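Local atomic coordinates of pullulanase (Bacillus acidopullulyticus, PDB entry 2WAN), a protein that hydrolyses the alpha-1,6-glucosidic linkages of pullulan and probably those at the branch points of starch-related polysaccharides. Residues A[123-129]-A[272-278]; A[431-437]-A[772-778]; A[764-769]-A[816-821]. One frame throughout, in Å; residues are numbered along the deposited sequence.

Interaction 1 (A[123-129]-A[272-278])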
loop_
_atom_site.group_PDB
_atom_site.type_symbol
_atom_site.label_atom_id
_atom_site.label_comp_id
_atom_site.label_asym_id
_atom_site.label_seq_id
_atom_site.Cartn_x
_atom_site.Cartn_y
_atom_site.Cartn_z
ATOM N N LYS A 123 -14.712 1.880 -29.070
ATOM C CA LYS A 123 -14.323 1.658 -30.468
ATOM C C LYS A 123 -12.802 1.634 -30.681
ATOM O O LYS A 123 -12.317 2.005 -31.756
ATOM C CB LYS A 123 -14.958 2.733 -31.363
ATOM C CG LYS A 123 -16.486 2.753 -31.369
ATOM C CD LYS A 123 -17.002 4.006 -32.077
ATOM C CE LYS A 123 -18.513 4.030 -32.152
ATOM N NZ LYS A 123 -19.026 5.417 -32.316
ATOM N N THR A 124 -12.050 1.197 -29.666
ATOM C CA THR A 124 -10.584 1.183 -29.735
ATOM C C THR A 124 -10.004 -0.164 -29.332
ATOM O O THR A 124 -10.298 -0.683 -28.241
ATOM C CB THR A 124 -9.957 2.294 -28.861
ATOM O OG1 THR A 124 -10.500 3.566 -29.229
ATOM C CG2 THR A 124 -8.436 2.324 -29.006
ATOM N N VAL A 125 -9.182 -0.722 -30.215
ATOM C CA VAL A 125 -8.472 -1.970 -29.964
ATOM C C VAL A 125 -6.966 -1.711 -29.936
ATOM O O VAL A 125 -6.433 -1.006 -30.808
ATOM C CB VAL A 125 -8.798 -3.058 -31.023
ATOM C CG1 VAL A 125 -7.915 -4.287 -30.855
ATOM C CG2 VAL A 125 -10.274 -3.444 -30.957
ATOM N N LEU A 126 -6.301 -2.262 -28.918
ATOM C CA LEU A 126 -4.847 -2.206 -28.794
ATOM C C LEU A 126 -4.279 -3.579 -29.110
ATOM O O LEU A 126 -4.486 -4.529 -28.358
ATOM C CB LEU A 126 -4.437 -1.759 -27.377
ATOM C CG LEU A 126 -2.927 -1.705 -27.094
ATOM C CD1 LEU A 126 -2.339 -0.414 -27.656
ATOM C CD2 LEU A 126 -2.630 -1.797 -25.601
ATOM N N ALA A 127 -3.563 -3.689 -30.227
ATOM C CA ALA A 127 -3.091 -4.988 -30.706
ATOM C C ALA A 127 -1.575 -5.089 -30.818
ATOM O O ALA A 127 -0.927 -4.202 -31.375
ATOM C CB ALA A 127 -3.745 -5.330 -32.051
ATOM N N LYS A 128 -1.035 -6.188 -30.299
ATOM C CA LYS A 128 0.396 -6.478 -30.344
ATOM C C LYS A 128 0.713 -7.501 -31.433
ATOM O O LYS A 128 0.056 -8.542 -31.535
ATOM C CB LYS A 128 0.884 -6.988 -28.981
ATOM C CG LYS A 128 2.385 -7.291 -28.898
ATOM C CD LYS A 128 3.203 -6.017 -28.716
ATOM C CE LYS A 128 4.666 -6.238 -29.080
ATOM N NZ LYS A 128 5.274 -7.428 -28.421
ATOM N N LEU A 129 1.746 -7.216 -32.227
ATOM C CA LEU A 129 2.154 -8.115 -33.309
ATOM C C LEU A 129 3.478 -8.801 -32.984
ATOM O O LEU A 129 4.354 -8.206 -32.352
ATOM C CB LEU A 129 2.272 -7.336 -34.622
ATOM C CG LEU A 129 1.220 -6.257 -34.910
ATOM C CD1 LEU A 129 1.721 -5.281 -35.957
ATOM C CD2 LEU A 129 -0.117 -6.868 -35.329
ATOM N N ASN A 272 5.120 -2.538 -33.828
ATOM C CA ASN A 272 4.621 -3.865 -33.484
ATOM C C ASN A 272 3.460 -3.765 -32.487
ATOM O O ASN A 272 3.055 -4.760 -31.885
ATOM C CB ASN A 272 5.745 -4.757 -32.939
ATOM C CG ASN A 272 6.319 -4.256 -31.615
ATOM O OD1 ASN A 272 5.964 -3.184 -31.127
ATOM N ND2 ASN A 272 7.217 -5.038 -31.036
ATOM N N LEU A 273 2.951 -2.547 -32.324
ATOM C CA LEU A 273 1.881 -2.244 -31.368
ATOM C C LEU A 273 0.977 -1.174 -31.947
ATOM O O LEU A 273 1.366 -0.005 -32.068
ATOM C CB LEU A 273 2.468 -1.780 -30.029
ATOM C CG LEU A 273 1.512 -1.617 -28.840
ATOM C CD1 LEU A 273 0.861 -2.950 -28.481
ATOM C CD2 LEU A 273 2.295 -1.055 -27.659
ATOM N N VAL A 274 -0.247 -1.580 -32.281
ATOM C CA VAL A 274 -1.157 -0.743 -33.042
ATOM C C VAL A 274 -2.418 -0.395 -32.259
ATOM O O VAL A 274 -2.982 -1.242 -31.561
ATOM C CB VAL A 274 -1.569 -1.443 -34.375
ATOM C CG1 VAL A 274 -2.400 -0.510 -35.243
ATOM C CG2 VAL A 274 -0.340 -1.923 -35.136
ATOM N N GLN A 275 -2.848 0.855 -32.385
ATOM C CA GLN A 275 -4.131 1.302 -31.866
ATOM C C GLN A 275 -5.136 1.424 -33.014
ATOM O O GLN A 275 -4.955 2.247 -33.917
ATOM C CB GLN A 275 -3.988 2.643 -31.150
ATOM C CG GLN A 275 -5.299 3.179 -30.595
ATOM C CD GLN A 275 -5.180 4.574 -30.017
ATOM O OE1 GLN A 275 -6.090 5.388 -30.155
ATOM N NE2 GLN A 275 -4.061 4.858 -29.363
ATOM N N LEU A 276 -6.190 0.607 -32.959
ATOM C CA LEU A 276 -7.216 0.547 -34.010
ATOM C C LEU A 276 -8.505 1.247 -33.609
ATOM O O LEU A 276 -8.991 1.086 -32.485
ATOM C CB LEU A 276 -7.517 -0.918 -34.379
ATOM C CG LEU A 276 -6.325 -1.792 -34.776
ATOM C CD1 LEU A 276 -6.685 -3.276 -34.829
ATOM C CD2 LEU A 276 -5.740 -1.335 -36.113
ATOM N N THR A 277 -9.054 2.033 -34.528
ATOM C CA THR A 277 -10.359 2.651 -34.322
ATOM C C THR A 277 -11.382 1.865 -35.125
ATOM O O THR A 277 -11.139 1.526 -36.288
ATOM C CB THR A 277 -10.371 4.141 -34.714
ATOM O OG1 THR A 277 -9.388 4.837 -33.944
ATOM C CG2 THR A 277 -11.738 4.777 -34.450
ATOM N N LEU A 278 -12.513 1.561 -34.489
ATOM C CA LEU A 278 -13.578 0.773 -35.114
ATOM C C LEU A 278 -14.764 1.649 -35.511
ATOM O O LEU A 278 -14.999 2.699 -34.902
ATOM C CB LEU A 278 -14.029 -0.354 -34.177
ATOM C CG LEU A 278 -12.966 -1.335 -33.672
ATOM C CD1 LEU A 278 -13.634 -2.426 -32.834
ATOM C CD2 LEU A 278 -12.125 -1.960 -34.795
HETATM O O HOH W 1 -9.288 4.643 -31.254
HETATM O O HOH W 2 8.278 -6.492 -28.327
HETATM O O HOH W 3 6.923 -7.783 -31.431
#

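Interaction 2 (A[431-437]-A[772-778])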
loop_
_atom_site.group_PDB
_atom_site.type_symbol
_atom_site.label_atom_id
_atom_site.label_comp_id
_atom_site.label_asym_id
_atom_site.label_seq_id
_atom_site.Cartn_x
_atom_site.Cartn_y
_atom_site.Cartn_z
ATOM N N VAL A 431 -1.156 10.538 15.749
ATOM C CA VAL A 431 0.035 10.670 16.620
ATOM C C VAL A 431 -0.216 10.237 18.068
ATOM O O VAL A 431 0.734 10.122 18.851
ATOM C CB VAL A 431 0.666 12.099 16.618
ATOM C CG1 VAL A 431 1.108 12.505 15.193
ATOM C CG2 VAL A 431 -0.251 13.159 17.236
ATOM N N ASP A 432 -1.485 9.989 18.404
ATOM C CA ASP A 432 -1.888 9.521 19.719
ATOM C C ASP A 432 -1.861 7.994 19.842
ATOM O O ASP A 432 -2.165 7.461 20.922
ATOM C CB ASP A 432 -3.301 10.028 20.064
ATOM C CG ASP A 432 -3.365 11.556 20.135
ATOM O OD1 ASP A 432 -2.355 12.174 20.525
ATOM O OD2 ASP A 432 -4.410 12.118 19.779
ATOM N N GLU A 433 -1.510 7.299 18.763
ATOM C CA GLU A 433 -1.410 5.828 18.827
ATOM C C GLU A 433 0.025 5.385 19.084
ATOM O O GLU A 433 0.958 6.044 18.658
ATOM C CB GLU A 433 -1.924 5.175 17.535
ATOM C CG GLU A 433 -3.422 5.424 17.307
ATOM C CD GLU A 433 -4.100 4.403 16.427
ATOM O OE1 GLU A 433 -3.413 3.707 15.647
ATOM O OE2 GLU A 433 -5.352 4.294 16.525
ATOM N N VAL A 434 0.176 4.292 19.833
ATOM C CA VAL A 434 1.454 3.559 19.904
ATOM C C VAL A 434 1.134 2.150 19.423
ATOM O O VAL A 434 0.465 1.368 20.125
ATOM C CB VAL A 434 2.060 3.529 21.318
ATOM C CG1 VAL A 434 3.471 2.920 21.237
ATOM C CG2 VAL A 434 2.162 4.940 21.880
ATOM N N ILE A 435 1.610 1.854 18.217
ATOM C CA ILE A 435 1.144 0.700 17.456
ATOM C C ILE A 435 2.073 -0.503 17.705
ATOM O O ILE A 435 3.286 -0.389 17.608
ATOM C CB ILE A 435 1.047 1.047 15.946
ATOM C CG1 ILE A 435 0.036 2.184 15.731
ATOM C CG2 ILE A 435 0.615 -0.180 15.142
ATOM C CD1 ILE A 435 0.030 2.764 14.295
ATOM N N TYR A 436 1.480 -1.657 17.998
ATOM C CA TYR A 436 2.216 -2.868 18.353
ATOM C C TYR A 436 1.856 -3.970 17.360
ATOM O O TYR A 436 0.731 -4.475 17.367
ATOM C CB TYR A 436 1.801 -3.250 19.776
ATOM C CG TYR A 436 2.475 -4.440 20.439
ATOM C CD1 TYR A 436 1.917 -5.712 20.351
ATOM C CD2 TYR A 436 3.615 -4.267 21.227
ATOM C CE1 TYR A 436 2.494 -6.809 21.003
ATOM C CE2 TYR A 436 4.210 -5.354 21.892
ATOM C CZ TYR A 436 3.637 -6.609 21.792
ATOM O OH TYR A 436 4.207 -7.669 22.467
ATOM N N GLU A 437 2.799 -4.324 16.487
ATOM C CA GLU A 437 2.542 -5.334 15.440
ATOM C C GLU A 437 2.598 -6.761 15.992
ATOM O O GLU A 437 3.564 -7.138 16.659
ATOM C CB GLU A 437 3.546 -5.195 14.290
ATOM C CG GLU A 437 3.243 -6.124 13.087
ATOM C CD GLU A 437 4.293 -5.976 11.969
ATOM O OE1 GLU A 437 5.497 -5.815 12.271
ATOM O OE2 GLU A 437 3.916 -6.048 10.793
ATOM N N GLY A 772 5.287 12.376 15.547
ATOM C CA GLY A 772 4.845 11.387 14.570
ATOM C C GLY A 772 4.108 10.229 15.229
ATOM O O GLY A 772 3.644 10.337 16.384
ATOM N N VAL A 773 3.973 9.135 14.478
ATOM C CA VAL A 773 3.239 7.963 14.962
ATOM C C VAL A 773 4.189 6.818 15.299
ATOM O O VAL A 773 4.738 6.198 14.393
ATOM C CB VAL A 773 2.191 7.452 13.938
ATOM C CG1 VAL A 773 1.337 6.339 14.587
ATOM C CG2 VAL A 773 1.297 8.621 13.442
ATOM N N PRO A 774 4.386 6.527 16.595
ATOM C CA PRO A 774 5.349 5.460 16.896
ATOM C C PRO A 774 4.791 4.052 16.655
ATOM O O PRO A 774 3.663 3.750 17.062
ATOM C CB PRO A 774 5.633 5.664 18.386
ATOM C CG PRO A 774 4.361 6.287 18.916
ATOM C CD PRO A 774 3.937 7.225 17.811
ATOM N N PHE A 775 5.619 3.189 16.073
ATOM C CA PHE A 775 5.232 1.812 15.748
ATOM C C PHE A 775 6.361 0.932 16.233
ATOM O O PHE A 775 7.549 1.314 16.109
ATOM C CB PHE A 775 5.118 1.690 14.208
ATOM C CG PHE A 775 5.031 0.267 13.689
ATOM C CD1 PHE A 775 3.802 -0.283 13.312
ATOM C CD2 PHE A 775 6.181 -0.507 13.537
ATOM C CE1 PHE A 775 3.726 -1.583 12.789
ATOM C CE2 PHE A 775 6.113 -1.802 13.037
ATOM C CZ PHE A 775 4.877 -2.348 12.677
ATOM N N MET A 776 6.011 -0.235 16.771
ATOM C CA MET A 776 7.037 -1.223 17.157
ATOM C C MET A 776 6.607 -2.624 16.746
ATOM O O MET A 776 5.401 -2.953 16.758
ATOM C CB MET A 776 7.311 -1.169 18.668
ATOM C CG MET A 776 6.101 -1.532 19.548
ATOM S SD MET A 776 6.402 -1.507 21.320
ATOM C CE MET A 776 7.434 -2.968 21.514
ATOM N N GLN A 777 7.593 -3.446 16.383
ATOM C CA GLN A 777 7.336 -4.865 16.169
ATOM C C GLN A 777 7.073 -5.513 17.529
ATOM O O GLN A 777 7.887 -5.416 18.441
ATOM C CB GLN A 777 8.542 -5.555 15.523
ATOM C CG GLN A 777 8.222 -7.030 15.176
ATOM C CD GLN A 777 9.365 -7.832 14.573
ATOM O OE1 GLN A 777 9.133 -8.949 14.107
ATOM N NE2 GLN A 777 10.598 -7.298 14.594
ATOM N N GLY A 778 5.925 -6.166 17.671
ATOM C CA GLY A 778 5.601 -6.833 18.934
ATOM C C GLY A 778 6.705 -7.801 19.345
ATOM O O GLY A 778 7.222 -8.553 18.537
HETATM O O HOH W 4 5.639 -9.265 16.433
#

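Interaction 3 (A[764-769]-A[816-821])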
loop_
_atom_site.group_PDB
_atom_site.type_symbol
_atom_site.label_atom_id
_atom_site.label_comp_id
_atom_site.label_asym_id
_atom_site.label_seq_id
_atom_site.Cartn_x
_atom_site.Cartn_y
_atom_site.Cartn_z
ATOM N N HIS A 764 14.639 2.414 20.212
ATOM C CA HIS A 764 13.204 2.538 20.517
ATOM C C HIS A 764 12.884 3.853 21.257
ATOM O O HIS A 764 11.819 4.423 21.031
ATOM C CB HIS A 764 12.665 1.292 21.257
ATOM C CG HIS A 764 12.665 0.052 20.407
ATOM N ND1 HIS A 764 11.597 -0.329 19.618
ATOM C CD2 HIS A 764 13.620 -0.890 20.222
ATOM C CE1 HIS A 764 11.896 -1.452 18.982
ATOM N NE2 HIS A 764 13.121 -1.810 19.330
ATOM N N ALA A 765 13.803 4.359 22.086
ATOM C CA ALA A 765 13.573 5.639 22.779
ATOM C C ALA A 765 13.383 6.779 21.776
ATOM O O ALA A 765 12.527 7.635 21.966
ATOM C CB ALA A 765 14.716 5.972 23.745
ATOM N N VAL A 766 14.181 6.776 20.705
ATOM C CA VAL A 766 14.005 7.750 19.631
ATOM C C VAL A 766 12.599 7.622 19.032
ATOM O O VAL A 766 11.900 8.622 18.861
ATOM C CB VAL A 766 15.097 7.632 18.526
ATOM C CG1 VAL A 766 14.850 8.654 17.407
ATOM C CG2 VAL A 766 16.499 7.855 19.125
ATOM N N VAL A 767 12.193 6.398 18.704
ATOM C CA VAL A 767 10.853 6.181 18.150
ATOM C C VAL A 767 9.765 6.731 19.093
ATOM O O VAL A 767 8.840 7.438 18.656
ATOM C CB VAL A 767 10.604 4.700 17.796
ATOM C CG1 VAL A 767 9.115 4.482 17.383
ATOM C CG2 VAL A 767 11.532 4.257 16.669
ATOM N N PHE A 768 9.889 6.445 20.390
ATOM C CA PHE A 768 8.848 6.825 21.350
ATOM C C PHE A 768 8.845 8.311 21.718
ATOM O O PHE A 768 7.834 8.815 22.257
ATOM C CB PHE A 768 8.965 5.990 22.634
ATOM C CG PHE A 768 8.773 4.495 22.427
ATOM C CD1 PHE A 768 7.768 4.009 21.583
ATOM C CD2 PHE A 768 9.572 3.592 23.110
ATOM C CE1 PHE A 768 7.565 2.620 21.433
ATOM C CE2 PHE A 768 9.403 2.213 22.967
ATOM C CZ PHE A 768 8.384 1.725 22.135
ATOM N N THR A 769 9.949 9.021 21.454
ATOM C CA THR A 769 10.024 10.440 21.854
ATOM C C THR A 769 10.028 11.422 20.678
ATOM O O THR A 769 10.088 12.646 20.900
ATOM C CB THR A 769 11.224 10.733 22.798
ATOM O OG1 THR A 769 12.446 10.287 22.198
ATOM C CG2 THR A 769 11.017 10.038 24.140
ATOM N N TYR A 816 11.620 -0.822 30.860
ATOM C CA TYR A 816 12.121 0.388 30.202
ATOM C C TYR A 816 11.206 0.801 29.051
ATOM O O TYR A 816 10.817 1.972 28.948
ATOM C CB TYR A 816 13.561 0.185 29.727
ATOM C CG TYR A 816 14.197 1.456 29.199
ATOM C CD1 TYR A 816 14.075 1.821 27.856
ATOM C CD2 TYR A 816 14.943 2.279 30.046
ATOM C CE1 TYR A 816 14.642 2.996 27.375
ATOM C CE2 TYR A 816 15.532 3.448 29.579
ATOM C CZ TYR A 816 15.391 3.799 28.241
ATOM O OH TYR A 816 15.958 4.958 27.766
ATOM N N PHE A 817 10.885 -0.148 28.168
ATOM C CA PHE A 817 9.912 0.123 27.092
ATOM C C PHE A 817 8.592 0.653 27.657
ATOM O O PHE A 817 8.081 1.660 27.179
ATOM C CB PHE A 817 9.619 -1.128 26.270
ATOM C CG PHE A 817 10.612 -1.414 25.165
ATOM C CD1 PHE A 817 11.966 -1.658 25.459
ATOM C CD2 PHE A 817 10.184 -1.541 23.847
ATOM C CE1 PHE A 817 12.871 -1.977 24.449
ATOM C CE2 PHE A 817 11.092 -1.880 22.827
ATOM C CZ PHE A 817 12.444 -2.092 23.142
ATOM N N SER A 818 8.055 -0.022 28.675
ATOM C CA SER A 818 6.779 0.373 29.279
ATOM C C SER A 818 6.872 1.790 29.835
ATOM O O SER A 818 5.965 2.600 29.637
ATOM C CB SER A 818 6.372 -0.615 30.385
ATOM O OG SER A 818 5.208 -0.153 31.068
ATOM N N SER A 819 7.987 2.112 30.491
ATOM C CA SER A 819 8.141 3.433 31.111
ATOM C C SER A 819 8.176 4.544 30.049
ATOM O O SER A 819 7.591 5.613 30.256
ATOM C CB SER A 819 9.411 3.486 31.980
ATOM O OG SER A 819 9.261 2.667 33.137
ATOM N N MET A 820 8.861 4.287 28.930
ATOM C CA MET A 820 8.904 5.211 27.790
ATOM C C MET A 820 7.537 5.400 27.162
ATOM O O MET A 820 7.147 6.522 26.827
ATOM C CB MET A 820 9.882 4.726 26.713
ATOM C CG MET A 820 11.287 5.225 26.915
ATOM S SD MET A 820 11.516 7.021 26.661
ATOM C CE MET A 820 13.284 7.035 27.023
ATOM N N ILE A 821 6.824 4.291 26.978
ATOM C CA ILE A 821 5.502 4.347 26.345
ATOM C C ILE A 821 4.524 5.124 27.236
ATOM O O ILE A 821 3.832 6.024 26.755
ATOM C CB ILE A 821 4.998 2.944 26.009
ATOM C CG1 ILE A 821 5.820 2.376 24.856
ATOM C CG2 ILE A 821 3.477 2.955 25.636
ATOM C CD1 ILE A 821 5.790 0.844 24.786
#

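Interaction 1 (A[123-129]-A[272-278])
V125 and L276 form a hydrogen-bonded antiparallel pair, V125 N donating to L276 O at 2.9 Å and L276 N returning a practically straight bond of 2.7 Å to V125 O. The A127-V274 pair repeats the exchange, again with both N-H groups nearly in line with their acceptors, and the ladder is completed by L278 N to K123 O at one end and L129 N to N272 O at the other. These strands, 124-129 and 273-278, are neighbours in a mixed beta sheet of the N-terminal part of the chain; 273-278 lies between 124-129 and strand 152-160, although 142 residues lie between the two segments.

On the face carrying T124, L126, K128, L273, Q275 and T277, polar groups meet through solvent. One water links T124 OG1 at 2.6 Å to T277 OG1 at 2.7 Å, with a weak bond to Q275 OE1. The first torsion of T124 (-55°) sends OG1 to this water while CG2, anti to the backbone N, rests 3.6 Å from Q275 CG. Farther along, the bent chain of K128 runs beside N272, CE reaching ND2 at 3.4 Å; the ammonium bonds to N579 OD1 and to a water, and another water joins N272 ND2 to L129 O. L273 CD1 touches the K128 chain and L126 CD1.

The side chains that the two strands place on the other face are all aliphatic and buried. V125, A127, V274 and L276 line it, with L129 and L278 at its ends, and the aromatic F142 of strand 142-146 lies against L129, V274 and L276. Methyl groups meet across the pair on this face: V125 CG2 meets L278 CD1 at 4.0 Å, and L129 CD1 meets V274 CG2 at the same distance.

Interaction 2 (A[431-437]-A[772-778])
Y436 holds CG opposite its backbone N (chi1 -177°), whereas M776 takes CG between N and the carbonyl carbon (chi1 63°), and this pairing brings the thioether to the rim of the phenol ring. M776 SD lies 3.9 Å from Y436 CD2, near the ring plane, in an edge-on Met-aromatic contact. G778 occupies one ring face, its CA 3.6 Å from the Y436 ring centroid in a CH-pi contact not far from the ring normal. A CB on G778 would clash with Y436 CE1 and E437 O, so the close approach depends on glycine. An alanine in place of Y436 would remove the ring and hydroxyl, and would probably leave G778 CA and M776 SD without their aromatic partner and E781, which bonds to the hydroxyl, without its mate.

On the face bearing I435, E437 and F775, the phenylalanine ring lies obliquely against both neighbours: CD1 is 3.7 Å from I435 CG2, and CZ is 3.5 Å from E437 CB. The E437 carboxylate is turned 70° from this ring, and its OE1 accepts from the backbone N of H735. At the start of the contact V773 CG1 meets I435 CD1, and P774 CG packs against V434 CG2 at 3.9 Å.

The backbones are laced in parallel register by I435 N to P774 O, M776 N to I435 O and E437 N to M776 O, each 2.9 to 3.0 Å long. G778 N adds a more bent bond of 2.7 Å to E437 O, just past the paired strand. Strands 435-438 and 773-777 are the first and eighth of a closed parallel barrel, so their pairing is the seam that shuts the (beta/alpha)8 TIM barrel of the alpha-amylase-type catalytic domain.

Interaction 3 (A[764-769]-A[816-821])
The helical segments 764-769 and 816-821 run nearly in the same direction, their axes 10.0 Å apart at closest approach and inclined by 18°, and side chains alone fill the space between them. F768 points into the interface and touches F817, M820 and I821. Its ring directs an edge toward the F817 face in an offset edge-to-face pair, with centroids 6.0 Å apart and planes at 77°. I821 lies over one face of the same ring, CG1 standing 3.9 Å from the F768 centroid and close to the normal, while M820 CB touches CD2.

F817 also meets H764. Its CE2-CZ end lies over one face of the imidazole, CZ 3.4 Å from H764 CD2, with the planes oblique to each other. H764, F768 and F817 thus make a buried aromatic cluster between helices 753-769 and 811-826, on the outside of the catalytic barrel; helix 753-769 leads directly into barrel strand 773-777.

On the side facing the C-terminal beta strands, M820 bends at chi2 (-69°) and carries its thioether back to the first helix: CE packs on A765 CB at 3.7 Å and SD on T769 CG2 at 4.0 Å. T769 turns its hydroxyl back to its own helix, OG1 donating to A765 O at 2.7 Å from above the carbonyl plane, and Y872 OH is also hydrogen-bonded to T769 OG1. I897 and I918 pack beside M820.

Interactions 2 and 3 belong to one continuous core, with centres about 10 Å apart. Strand 773-777 follows helix 753-769, and M776 joins the layers: its SD lies 3.9 Å from F768 CZ and its CE 3.9 Å from F817 CD2, while P774 CB packs on V767 O at 3.7 Å. The thioether at the Y436 ring edge therefore also meets the interhelical aromatic cluster. Interaction 1 lies in the N-terminal beta region, its centre about 50 Å from that of interaction 2 and about 59 Å from that of interaction 3, on the opposite side of the chain's centre. Nearest atoms of interactions 1 and 2 are about 37 Å apart, although K128 of interaction 1 bonds to N579, far along the chain.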